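Local structure of putative pectin lyase (Geobacillus virus E2, 7CHU) at residues 104-109 and 165-170; 192-197 and 218-223; 212-217 and 253-258; 74-79 and 114-119. The protein is the tailspike protein of a deep-sea thermophilic bacteriophage, a trimer with a pectate lyase-like beta-helix that probably recognises, and may cleave, polysaccharide on the host surface. One frame throughout, in Å; residues are numbered along the deposited sequence.

Interaction 1 (104-109 and 165-170)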
loop_
_atom_site.group_PDB
_atom_site.type_symbol
_atom_site.label_atom_id
_atom_site.label_comp_id
_atom_site.label_asym_id
_atom_site.label_seq_id
_atom_site.Cartn_x
_atom_site.Cartn_y
_atom_site.Cartn_z
ATOM N N SER A 104 26.239 19.480 -8.692
ATOM C CA SER A 104 26.234 20.599 -7.757
ATOM C C SER A 104 25.083 20.403 -6.768
ATOM O O SER A 104 24.657 19.264 -6.537
ATOM C CB SER A 104 26.133 21.932 -8.508
ATOM O OG SER A 104 25.005 21.950 -9.376
ATOM N N LEU A 105 24.571 21.479 -6.174
ATOM C CA LEU A 105 23.621 21.342 -5.075
ATOM C C LEU A 105 22.234 21.837 -5.461
ATOM O O LEU A 105 22.020 22.421 -6.530
ATOM C CB LEU A 105 24.108 22.081 -3.826
ATOM C CG LEU A 105 25.334 21.460 -3.172
ATOM C CD1 LEU A 105 26.273 22.567 -2.753
ATOM C CD2 LEU A 105 24.935 20.614 -1.992
ATOM N N ASN A 106 21.293 21.607 -4.547
ATOM C CA ASN A 106 19.851 21.852 -4.764
ATOM C C ASN A 106 19.432 21.001 -5.975
ATOM O O ASN A 106 19.914 19.866 -6.119
ATOM C CB ASN A 106 19.588 23.350 -4.887
ATOM C CG ASN A 106 19.517 24.073 -3.517
ATOM O OD1 ASN A 106 19.325 23.455 -2.457
ATOM N ND2 ASN A 106 19.708 25.395 -3.547
ATOM N N ASN A 107 18.569 21.516 -6.859
ATOM C CA ASN A 107 18.022 20.722 -7.962
ATOM C C ASN A 107 19.123 20.151 -8.851
ATOM O O ASN A 107 19.084 18.969 -9.209
ATOM C CB ASN A 107 17.064 21.575 -8.790
ATOM C CG ASN A 107 15.641 21.534 -8.268
ATOM O OD1 ASN A 107 14.691 21.571 -9.050
ATOM N ND2 ASN A 107 15.480 21.444 -6.944
ATOM N N ALA A 108 20.114 20.985 -9.220
ATOM C CA ALA A 108 21.260 20.595 -10.055
ATOM C C ALA A 108 20.823 19.912 -11.350
ATOM O O ALA A 108 21.365 18.878 -11.747
ATOM C CB ALA A 108 22.236 19.705 -9.289
ATOM N N SER A 109 19.853 20.529 -12.029
ATOM C CA SER A 109 19.207 19.897 -13.177
ATOM C C SER A 109 20.219 19.588 -14.272
ATOM O O SER A 109 21.078 20.410 -14.604
ATOM C CB SER A 109 18.106 20.810 -13.719
ATOM O OG SER A 109 17.942 20.638 -15.106
ATOM N N THR A 165 25.719 23.794 3.979
ATOM C CA THR A 165 24.476 23.536 4.712
ATOM C C THR A 165 23.468 24.676 4.637
ATOM O O THR A 165 22.436 24.610 5.316
ATOM C CB THR A 165 24.752 23.219 6.178
ATOM O OG1 THR A 165 25.596 24.236 6.726
ATOM C CG2 THR A 165 25.413 21.846 6.319
ATOM N N ALA A 166 23.739 25.717 3.860
ATOM C CA ALA A 166 22.726 26.712 3.533
ATOM C C ALA A 166 21.793 26.230 2.424
ATOM O O ALA A 166 20.803 26.911 2.115
ATOM C CB ALA A 166 23.410 28.021 3.121
ATOM N N GLN A 167 22.108 25.077 1.824
ATOM C CA GLN A 167 21.445 24.456 0.697
ATOM C C GLN A 167 21.009 23.047 1.082
ATOM O O GLN A 167 21.282 22.553 2.185
ATOM C CB GLN A 167 22.371 24.377 -0.530
ATOM C CG GLN A 167 23.111 25.621 -0.931
ATOM C CD GLN A 167 23.492 25.545 -2.395
ATOM O OE1 GLN A 167 22.646 25.232 -3.242
ATOM N NE2 GLN A 167 24.764 25.785 -2.700
ATOM N N ARG A 168 20.380 22.370 0.136
ATOM C CA ARG A 168 19.973 20.993 0.347
ATOM C C ARG A 168 20.609 20.074 -0.687
ATOM O O ARG A 168 21.050 20.498 -1.758
ATOM C CB ARG A 168 18.459 20.892 0.310
ATOM C CG ARG A 168 17.829 21.810 1.346
ATOM C CD ARG A 168 16.372 21.544 1.496
ATOM N NE ARG A 168 16.119 20.228 2.070
ATOM C CZ ARG A 168 16.142 19.974 3.372
ATOM N NH1 ARG A 168 16.412 20.951 4.240
ATOM N NH2 ARG A 168 15.876 18.746 3.807
ATOM N N LEU A 169 20.665 18.803 -0.325
ATOM C CA LEU A 169 21.032 17.739 -1.236
ATOM C C LEU A 169 19.752 17.136 -1.795
ATOM O O LEU A 169 18.886 16.727 -1.017
ATOM C CB LEU A 169 21.833 16.678 -0.484
ATOM C CG LEU A 169 22.792 15.861 -1.313
ATOM C CD1 LEU A 169 23.839 16.806 -1.862
ATOM C CD2 LEU A 169 23.423 14.824 -0.417
ATOM N N CYS A 170 19.636 17.056 -3.126
ATOM C CA CYS A 170 18.407 16.571 -3.750
ATOM C C CYS A 170 18.624 15.343 -4.626
ATOM O O CYS A 170 19.672 15.182 -5.267
ATOM C CB CYS A 170 17.743 17.666 -4.592
ATOM S SG CYS A 170 17.294 19.112 -3.644
HETATM O O HOH W 1 22.514 25.810 -5.864
#
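Asn106 holds the backbone of Arg168 at two points. This is the tight part of a contact in which a loop of the pectate lyase-like parallel beta-helix meets the chain leading into strand 169-175. Asn106 N donates to Arg168 O at 3.0 Å, and Arg168 N returns a bond to the side-chain oxygen, Asn106 OD1, also at 3.0 Å. The second bond is nearly straight at the hydrogen (165°), although the donor is tilted from the amide plane. A chi1 of -80° sets Asn106 CG beside its own backbone N, near the N-H, and OD1 then reaches the same residue. On the buried side, Cys170 CB packs 3.4 Å from Asn106 O, an oxygen that accepts a hydrogen bond from Ser133, and Leu105 CD2 lies 4.0 Å from Leu169 CD1.

The looser, more open side belongs to Gln167. Its chain crosses the Leu105 side chain at about a right angle, bringing NE2 to 3.6 Å from Leu105 CD1. Asn106 ND2 approaches Gln167 OE1 to 3.0 Å, yet the amide planes are 69° apart and the N-H is too poorly aimed for a hydrogen bond. The Arg168 guanidinium turns away to Ser195 and Glu216. Gln167 OE1 accepts instead from a water at 2.7 Å, which also makes a weak bond to Leu105 O.

Interaction 2 (192-197 and 218-223)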
loop_
_atom_site.group_PDB
_atom_site.type_symbol
_atom_site.label_atom_id
_atom_site.label_comp_id
_atom_site.label_asym_id
_atom_site.label_seq_id
_atom_site.Cartn_x
_atom_site.Cartn_y
_atom_site.Cartn_z
ATOM N N LYS A 192 21.186 13.739 5.794
ATOM C CA LYS A 192 20.978 15.019 6.459
ATOM C C LYS A 192 20.728 16.099 5.424
ATOM O O LYS A 192 21.502 16.218 4.471
ATOM C CB LYS A 192 22.191 15.409 7.319
ATOM C CG LYS A 192 22.048 16.777 8.001
ATOM C CD LYS A 192 23.130 16.984 9.041
ATOM C CE LYS A 192 22.994 18.341 9.706
ATOM N NZ LYS A 192 23.931 18.459 10.876
ATOM N N LYS A 193 19.664 16.877 5.629
ATOM C CA LYS A 193 19.317 18.019 4.775
ATOM C C LYS A 193 19.148 17.584 3.321
ATOM O O LYS A 193 19.641 18.214 2.378
ATOM C CB LYS A 193 20.340 19.147 4.919
ATOM C CG LYS A 193 20.167 19.912 6.234
ATOM C CD LYS A 193 21.242 20.997 6.380
ATOM C CE LYS A 193 21.205 21.650 7.751
ATOM N NZ LYS A 193 19.973 22.445 7.913
ATOM N N ILE A 194 18.433 16.477 3.148
ATOM C CA ILE A 194 18.206 15.864 1.849
ATOM C C ILE A 194 16.753 16.095 1.471
ATOM O O ILE A 194 15.868 16.057 2.333
ATOM C CB ILE A 194 18.530 14.359 1.894
ATOM C CG1 ILE A 194 20.031 14.129 2.014
ATOM C CG2 ILE A 194 17.940 13.612 0.709
ATOM C CD1 ILE A 194 20.336 12.638 2.167
ATOM N N SER A 195 16.507 16.335 0.189
ATOM C CA SER A 195 15.154 16.405 -0.353
ATOM C C SER A 195 15.023 15.409 -1.492
ATOM O O SER A 195 15.979 15.183 -2.249
ATOM C CB SER A 195 14.815 17.809 -0.879
ATOM O OG SER A 195 14.597 18.713 0.180
ATOM N N LEU A 196 13.830 14.826 -1.619
ATOM C CA LEU A 196 13.466 14.035 -2.801
ATOM C C LEU A 196 14.411 12.852 -3.015
ATOM O O LEU A 196 14.759 12.507 -4.147
ATOM C CB LEU A 196 13.391 14.922 -4.039
ATOM C CG LEU A 196 12.201 15.888 -3.973
ATOM C CD1 LEU A 196 12.457 17.251 -4.629
ATOM C CD2 LEU A 196 11.005 15.217 -4.584
ATOM N N GLY A 197 14.807 12.211 -1.915
ATOM C CA GLY A 197 15.575 10.987 -2.011
ATOM C C GLY A 197 14.722 9.819 -2.483
ATOM O O GLY A 197 13.510 9.756 -2.240
ATOM N N TRP A 218 13.499 15.558 3.887
ATOM C CA TRP A 218 12.185 15.855 3.335
ATOM C C TRP A 218 11.879 14.991 2.116
ATOM O O TRP A 218 12.759 14.742 1.280
ATOM C CB TRP A 218 12.076 17.307 2.900
ATOM C CG TRP A 218 12.407 18.318 3.930
ATOM C CD1 TRP A 218 12.555 18.118 5.279
ATOM C CD2 TRP A 218 12.582 19.720 3.709
ATOM N NE1 TRP A 218 12.819 19.309 5.898
ATOM C CE2 TRP A 218 12.862 20.305 4.956
ATOM C CE3 TRP A 218 12.549 20.533 2.570
ATOM C CZ2 TRP A 218 13.105 21.676 5.103
ATOM C CZ3 TRP A 218 12.813 21.904 2.713
ATOM C CH2 TRP A 218 13.080 22.456 3.966
ATOM N N ASP A 219 10.624 14.569 1.999
ATOM C CA ASP A 219 10.058 14.074 0.731
ATOM C C ASP A 219 10.879 12.931 0.141
ATOM O O ASP A 219 11.266 12.942 -1.030
ATOM C CB ASP A 219 9.920 15.211 -0.283
ATOM C CG ASP A 219 9.005 16.344 0.199
ATOM O OD1 ASP A 219 7.801 16.107 0.417
ATOM O OD2 ASP A 219 9.459 17.504 0.314
ATOM N N THR A 220 11.153 11.925 0.962
ATOM C CA THR A 220 12.033 10.837 0.563
ATOM C C THR A 220 11.319 9.493 0.669
ATOM O O THR A 220 10.730 9.175 1.710
ATOM C CB THR A 220 13.303 10.915 1.429
ATOM O OG1 THR A 220 13.982 12.114 1.044
ATOM C CG2 THR A 220 14.219 9.729 1.225
ATOM N N ASN A 221 11.351 8.721 -0.419
ATOM C CA ASN A 221 10.725 7.403 -0.493
ATOM C C ASN A 221 11.760 6.317 -0.244
ATOM O O ASN A 221 12.839 6.321 -0.852
ATOM C CB ASN A 221 10.080 7.151 -1.856
ATOM C CG ASN A 221 8.921 8.063 -2.136
ATOM O OD1 ASN A 221 8.377 8.694 -1.233
ATOM N ND2 ASN A 221 8.532 8.141 -3.400
ATOM N N ILE A 222 11.417 5.376 0.623
ATOM C CA ILE A 222 12.294 4.274 0.993
ATOM C C ILE A 222 11.481 2.995 0.878
ATOM O O ILE A 222 10.615 2.731 1.717
ATOM C CB ILE A 222 12.869 4.447 2.408
ATOM C CG1 ILE A 222 13.686 5.744 2.478
ATOM C CG2 ILE A 222 13.725 3.223 2.803
ATOM C CD1 ILE A 222 13.993 6.195 3.895
ATOM N N ILE A 223 11.753 2.204 -0.159
ATOM C CA ILE A 223 10.985 1.010 -0.489
ATOM C C ILE A 223 11.857 -0.213 -0.254
ATOM O O ILE A 223 12.981 -0.272 -0.748
ATOM C CB ILE A 223 10.487 1.070 -1.950
ATOM C CG1 ILE A 223 9.678 2.348 -2.192
ATOM C CG2 ILE A 223 9.668 -0.183 -2.336
ATOM C CD1 ILE A 223 9.363 2.576 -3.683
#
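Thr220 and Gly197 meet through every heavy atom of the threonine side chain. Thr220 CB, at the root, is 3.9 Å from Gly197 N and equally far from Gly197 O. From there the side chain forks. OG1 lies beside the backbone N of Thr220 (chi1 -67°), where it accepts from Gly197 N at 3.1 Å and donates to Trp218 O at 2.9 Å. Thr220 CG2, the other tip, lies 3.5 Å from Gly197 O and packs against Gly197 CA.

Trp218 O takes a second bond, from Leu196 N, and its two donors arrive from opposite faces of the carbonyl plane. The Thr220 hydroxyl approaches from well above that plane, 54° out of it. Coils of a parallel beta-helix stack through backbone bonds such as Leu196 N to Trp218 O, here at a corner: the chain turns at Asp219, and Leu196 in the preceding coil shares its positive phi. Leu196 CA comes within 3.0 Å of Asp219 O as a CA-H...O contact.

Backbone bonds continue the stacking on each side of the corner. Trp218 N donates almost straight to Ile194 O at 2.9 Å, with 176° at the hydrogen, and Asn221 N donates to Gly197 O. Ser195 OG, itself bonded to Arg168 NE, lies obliquely against the indole, 3.6 Å from Trp218 CE3. Asp219 OD1 forms a salt bridge with Lys288 of a second subunit.

Interaction 3 (212-217 and 253-258)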
loop_
_atom_site.group_PDB
_atom_site.type_symbol
_atom_site.label_atom_id
_atom_site.label_comp_id
_atom_site.label_asym_id
_atom_site.label_seq_id
_atom_site.Cartn_x
_atom_site.Cartn_y
_atom_site.Cartn_z
ATOM N N LEU A 212 20.368 3.516 10.320
ATOM C CA LEU A 212 20.094 4.597 9.383
ATOM C C LEU A 212 19.808 5.835 10.224
ATOM O O LEU A 212 18.884 5.834 11.040
ATOM C CB LEU A 212 18.914 4.229 8.474
ATOM C CG LEU A 212 18.303 5.250 7.522
ATOM C CD1 LEU A 212 19.337 5.626 6.457
ATOM C CD2 LEU A 212 17.039 4.674 6.877
ATOM N N TYR A 213 20.640 6.856 10.091
ATOM C CA TYR A 213 20.454 8.116 10.803
ATOM C C TYR A 213 19.906 9.142 9.828
ATOM O O TYR A 213 20.408 9.269 8.698
ATOM C CB TYR A 213 21.771 8.609 11.419
ATOM C CG TYR A 213 21.633 9.956 12.109
ATOM C CD1 TYR A 213 21.055 10.056 13.378
ATOM C CD2 TYR A 213 22.053 11.114 11.491
ATOM C CE1 TYR A 213 20.913 11.277 13.994
ATOM C CE2 TYR A 213 21.908 12.353 12.106
ATOM C CZ TYR A 213 21.341 12.420 13.356
ATOM O OH TYR A 213 21.193 13.640 13.968
ATOM N N ILE A 214 18.873 9.860 10.251
ATOM C CA ILE A 214 18.105 10.741 9.376
ATOM C C ILE A 214 17.873 12.042 10.134
ATOM O O ILE A 214 17.283 12.031 11.217
ATOM C CB ILE A 214 16.760 10.098 8.955
ATOM C CG1 ILE A 214 17.011 8.844 8.100
ATOM C CG2 ILE A 214 15.864 11.081 8.191
ATOM C CD1 ILE A 214 15.713 8.053 7.766
ATOM N N GLU A 215 18.343 13.160 9.582
ATOM C CA GLU A 215 18.200 14.458 10.232
ATOM C C GLU A 215 17.749 15.482 9.207
ATOM O O GLU A 215 18.443 15.704 8.214
ATOM C CB GLU A 215 19.513 14.916 10.876
ATOM C CG GLU A 215 19.387 16.317 11.472
ATOM C CD GLU A 215 20.708 16.838 12.075
ATOM O OE1 GLU A 215 20.909 18.071 12.096
ATOM O OE2 GLU A 215 21.532 16.015 12.533
ATOM N N GLU A 216 16.595 16.090 9.446
ATOM C CA GLU A 216 16.025 17.110 8.577
ATOM C C GLU A 216 15.967 16.652 7.120
ATOM O O GLU A 216 16.490 17.301 6.212
ATOM C CB GLU A 216 16.793 18.432 8.712
ATOM C CG GLU A 216 15.940 19.628 8.285
ATOM C CD GLU A 216 16.765 20.888 8.050
ATOM O OE1 GLU A 216 17.684 21.167 8.878
ATOM O OE2 GLU A 216 16.496 21.594 7.042
ATOM N N VAL A 217 15.291 15.527 6.892
ATOM C CA VAL A 217 15.156 14.959 5.552
ATOM C C VAL A 217 13.703 15.088 5.118
ATOM O O VAL A 217 12.788 14.771 5.889
ATOM C CB VAL A 217 15.634 13.500 5.496
ATOM C CG1 VAL A 217 15.263 12.875 4.149
ATOM C CG2 VAL A 217 17.143 13.455 5.712
ATOM N N LEU A 253 8.867 11.309 4.973
ATOM C CA LEU A 253 9.634 10.078 4.827
ATOM C C LEU A 253 8.654 8.918 4.667
ATOM O O LEU A 253 7.873 8.650 5.587
ATOM C CB LEU A 253 10.515 9.831 6.049
ATOM C CG LEU A 253 11.533 10.898 6.499
ATOM C CD1 LEU A 253 12.136 10.503 7.838
ATOM C CD2 LEU A 253 12.603 11.020 5.471
ATOM N N LEU A 254 8.707 8.217 3.535
ATOM C CA LEU A 254 7.778 7.119 3.250
ATOM C C LEU A 254 8.548 5.809 3.226
ATOM O O LEU A 254 9.314 5.553 2.292
ATOM C CB LEU A 254 7.046 7.340 1.927
ATOM C CG LEU A 254 5.700 8.078 2.051
ATOM C CD1 LEU A 254 5.829 9.542 2.538
ATOM C CD2 LEU A 254 4.873 8.025 0.759
ATOM N N PHE A 255 8.345 4.985 4.251
ATOM C CA PHE A 255 8.908 3.643 4.313
ATOM C C PHE A 255 7.842 2.673 3.812
ATOM O O PHE A 255 6.757 2.590 4.393
ATOM C CB PHE A 255 9.332 3.288 5.743
ATOM C CG PHE A 255 10.394 4.195 6.325
ATOM C CD1 PHE A 255 10.068 5.445 6.823
ATOM C CD2 PHE A 255 11.713 3.771 6.397
ATOM C CE1 PHE A 255 11.041 6.260 7.391
ATOM C CE2 PHE A 255 12.703 4.586 6.943
ATOM C CZ PHE A 255 12.369 5.845 7.432
ATOM N N ILE A 256 8.116 1.983 2.709
ATOM C CA ILE A 256 7.117 1.150 2.059
ATOM C C ILE A 256 7.645 -0.266 2.013
ATOM O O ILE A 256 8.746 -0.510 1.506
ATOM C CB ILE A 256 6.765 1.653 0.657
ATOM C CG1 ILE A 256 6.172 3.067 0.727
ATOM C CG2 ILE A 256 5.787 0.668 -0.012
ATOM C CD1 ILE A 256 5.948 3.701 -0.671
ATOM N N ALA A 257 6.884 -1.198 2.574
ATOM C CA ALA A 257 7.267 -2.611 2.530
ATOM C C ALA A 257 8.666 -2.809 3.117
ATOM O O ALA A 257 9.492 -3.550 2.582
ATOM C CB ALA A 257 7.193 -3.150 1.089
ATOM N N CYS A 258 8.941 -2.140 4.228
ATOM C CA CYS A 258 10.251 -2.234 4.849
ATOM C C CYS A 258 10.243 -3.352 5.887
ATOM O O CYS A 258 9.189 -3.768 6.367
ATOM C CB CYS A 258 10.621 -0.893 5.469
ATOM S SG CYS A 258 10.976 0.336 4.162
#
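Ile214 meets both Leu253 and Phe255 across the interior of the beta-helix, and Val217 and Leu212 join them. The aliphatic contacts come first. Ile214 and Leu253 reach toward each other tip to tip, with Ile214 CG2 3.8 Å from Leu253 CD1. The other leucine branch, CD2, turns to Val217 and approaches its CG1 to 3.5 Å, the two side chains crossing at about a right angle. A single leucine thus touches two residues, one with each methyl.

The aliphatic-aromatic contacts use the rim of the Phe255 ring. Ile214 CD1, carried into the interior by an extended chi2 of 174°, lies near the ring plane at 4.0 Å from Phe255 CZ. Leu212 CD2 also sits at the edge, 4.3 Å from Phe255 CE2. These methyls therefore meet ring hydrogens, while the ring stacks with Phe284.

Backbone hydrogen bonds are absent here, as expected from the geometry: the axes of strands 212-215 and 253-256 come no closer than 11.8 Å and run 153° apart in direction. They are walls on facing sides of the coil. Polar groups are turned elsewhere, as with Tyr213 OH, which donates to Glu215 OE2 at 2.8 Å, and Glu216, which forms salt bridges with Lys193 and Arg168. With no directional bond across it, the contact rests on close apolar packing and probably on the hydrophobic effect of burying these methyls and the ring.

Interaction 4 (74-79 and 114-119)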
loop_
_atom_site.group_PDB
_atom_site.type_symbol
_atom_site.label_atom_id
_atom_site.label_comp_id
_atom_site.label_asym_id
_atom_site.label_seq_id
_atom_site.Cartn_x
_atom_site.Cartn_y
_atom_site.Cartn_z
ATOM N N ALA A 74 26.555 4.633 -16.326
ATOM C CA ALA A 74 26.923 4.711 -14.917
ATOM C C ALA A 74 28.433 4.805 -14.799
ATOM O O ALA A 74 29.173 4.356 -15.680
ATOM C CB ALA A 74 26.415 3.493 -14.128
ATOM N N VAL A 75 28.878 5.409 -13.700
ATOM C CA VAL A 75 30.266 5.336 -13.282
ATOM C C VAL A 75 30.421 4.052 -12.484
ATOM O O VAL A 75 29.790 3.890 -11.438
ATOM C CB VAL A 75 30.667 6.560 -12.456
ATOM C CG1 VAL A 75 32.108 6.432 -11.997
ATOM C CG2 VAL A 75 30.472 7.816 -13.276
ATOM N N ASN A 76 31.248 3.138 -12.981
ATOM C CA ASN A 76 31.541 1.876 -12.315
ATOM C C ASN A 76 32.740 2.071 -11.396
ATOM O O ASN A 76 33.809 2.510 -11.849
ATOM C CB ASN A 76 31.818 0.786 -13.361
ATOM C CG ASN A 76 31.806 -0.624 -12.782
ATOM O OD1 ASN A 76 32.451 -0.891 -11.786
ATOM N ND2 ASN A 76 31.041 -1.532 -13.404
ATOM N N VAL A 77 32.566 1.760 -10.105
ATOM C CA VAL A 77 33.671 1.924 -9.157
ATOM C C VAL A 77 34.877 1.084 -9.563
ATOM O O VAL A 77 36.009 1.416 -9.210
ATOM C CB VAL A 77 33.227 1.582 -7.713
ATOM C CG1 VAL A 77 32.115 2.523 -7.265
ATOM C CG2 VAL A 77 32.795 0.093 -7.608
ATOM N N LYS A 78 34.676 0.018 -10.341
ATOM C CA LYS A 78 35.826 -0.775 -10.776
ATOM C C LYS A 78 36.771 0.037 -11.659
ATOM O O LYS A 78 37.969 -0.257 -11.723
ATOM C CB LYS A 78 35.354 -2.025 -11.525
ATOM C CG LYS A 78 36.050 -3.291 -11.100
ATOM C CD LYS A 78 35.842 -4.416 -12.102
ATOM C CE LYS A 78 36.916 -5.491 -11.947
ATOM N NZ LYS A 78 36.429 -6.844 -12.372
ATOM N N GLU A 79 36.244 1.047 -12.360
ATOM C CA GLU A 79 37.085 1.951 -13.132
ATOM C C GLU A 79 38.087 2.688 -12.269
ATOM O O GLU A 79 39.062 3.238 -12.796
ATOM C CB GLU A 79 36.250 3.006 -13.853
ATOM C CG GLU A 79 35.180 2.492 -14.778
ATOM C CD GLU A 79 34.239 3.618 -15.201
ATOM O OE1 GLU A 79 34.721 4.784 -15.263
ATOM O OE2 GLU A 79 33.029 3.344 -15.438
ATOM N N ILE A 114 24.494 7.694 -11.851
ATOM C CA ILE A 114 24.613 6.491 -11.035
ATOM C C ILE A 114 26.086 6.198 -10.802
ATOM O O ILE A 114 26.900 6.293 -11.731
ATOM C CB ILE A 114 23.924 5.280 -11.707
ATOM C CG1 ILE A 114 22.400 5.455 -11.751
ATOM C CG2 ILE A 114 24.305 3.971 -11.000
ATOM C CD1 ILE A 114 21.652 4.225 -12.332
ATOM N N VAL A 115 26.424 5.828 -9.567
ATOM C CA VAL A 115 27.683 5.173 -9.232
ATOM C C VAL A 115 27.380 3.700 -8.983
ATOM O O VAL A 115 26.675 3.347 -8.027
ATOM C CB VAL A 115 28.342 5.807 -8.002
ATOM C CG1 VAL A 115 29.598 5.001 -7.622
ATOM C CG2 VAL A 115 28.697 7.271 -8.282
ATOM N N TYR A 116 27.912 2.823 -9.826
ATOM C CA TYR A 116 27.501 1.428 -9.836
ATOM C C TYR A 116 28.568 0.563 -9.184
ATOM O O TYR A 116 29.757 0.693 -9.508
ATOM C CB TYR A 116 27.249 0.943 -11.263
ATOM C CG TYR A 116 26.884 -0.517 -11.247
ATOM C CD1 TYR A 116 25.650 -0.929 -10.758
ATOM C CD2 TYR A 116 27.790 -1.487 -11.659
ATOM C CE1 TYR A 116 25.304 -2.290 -10.722
ATOM C CE2 TYR A 116 27.459 -2.838 -11.622
ATOM C CZ TYR A 116 26.221 -3.234 -11.157
ATOM O OH TYR A 116 25.899 -4.581 -11.119
ATOM N N PHE A 117 28.136 -0.317 -8.281
ATOM C CA PHE A 117 29.021 -1.220 -7.532
ATOM C C PHE A 117 28.732 -2.642 -8.002
ATOM O O PHE A 117 27.687 -3.202 -7.622
ATOM C CB PHE A 117 28.780 -1.132 -6.010
ATOM C CG PHE A 117 29.080 0.200 -5.379
ATOM C CD1 PHE A 117 28.314 1.320 -5.663
ATOM C CD2 PHE A 117 30.082 0.309 -4.434
ATOM C CE1 PHE A 117 28.594 2.537 -5.066
ATOM C CE2 PHE A 117 30.377 1.528 -3.820
ATOM C CZ PHE A 117 29.632 2.645 -4.140
ATOM N N PRO A 118 29.604 -3.278 -8.783
ATOM C CA PRO A 118 29.343 -4.657 -9.224
ATOM C C PRO A 118 29.382 -5.615 -8.046
ATOM O O PRO A 118 29.853 -5.287 -6.952
ATOM C CB PRO A 118 30.486 -4.963 -10.211
ATOM C CG PRO A 118 31.094 -3.610 -10.559
ATOM C CD PRO A 118 30.868 -2.752 -9.341
ATOM N N THR A 119 28.848 -6.811 -8.293
ATOM C CA THR A 119 28.882 -7.895 -7.316
ATOM C C THR A 119 30.225 -7.946 -6.604
ATOM O O THR A 119 31.280 -7.876 -7.244
ATOM C CB THR A 119 28.613 -9.220 -8.018
ATOM O OG1 THR A 119 27.267 -9.210 -8.512
ATOM C CG2 THR A 119 28.791 -10.389 -7.042
#
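A short parallel strand pair at the start of the beta-helix brings Val75 alongside Val115 and Asn76 alongside Tyr116. Three backbone bonds join them: Val75 N to Ile114 O at 2.9 Å, Tyr116 N to Val75 O at 2.7 Å, and Val77 N to Tyr116 O at 3.1 Å. Segment 74-79 then bends into a 3-10 turn, and Asn76 OD1 accepts from Lys78 N at 2.8 Å on an in-plane lone pair, an Asx turn. Asn76 CG is anti to its backbone N (chi1 -166°), and Asn76 OD1 is also 3.3 Å from Pro118 CG, the side chains tip to tip. Asn76 ND2 meets the edge of the Tyr116 ring and bonds to Thr72 of a third subunit.

Val77 supplies much of the apolar packing, joined by Ala74 CB against Ile114 CG2. Val77 CG1 sits over the centre of one face of the Phe117 ring, 3.9 Å from the centroid and 7° off the ring normal, a CH-pi contact, and also touches Val115 CG1 at 3.6 Å. Helix 91-99 packs on this side, Ala97 against Val77, Ile98 against Val115 and Ile94 against Phe117, while strand 135-139 continues the parallel stacking beyond Val115.

All four contacts belong to the pectate lyase-like region. Along the chain, interaction 4 opens first and interlaces with interaction 1; interactions 2 and 3 follow, also interlaced. Interaction 4 lies at the early end, its centre 23 Å from those of interactions 1 and 2 and 25 Å from that of interaction 3, touching none of them. The other three form a continuous cluster: Arg168 of interaction 1 reaches Ser195 of interaction 2 and Glu216 of interaction 3, while interactions 2 and 3, with centres 7 Å apart, share neighbouring strands 220-228 and 251-256. Stacking between coils and packing through the interior thus combine in one elongated, trimeric spike.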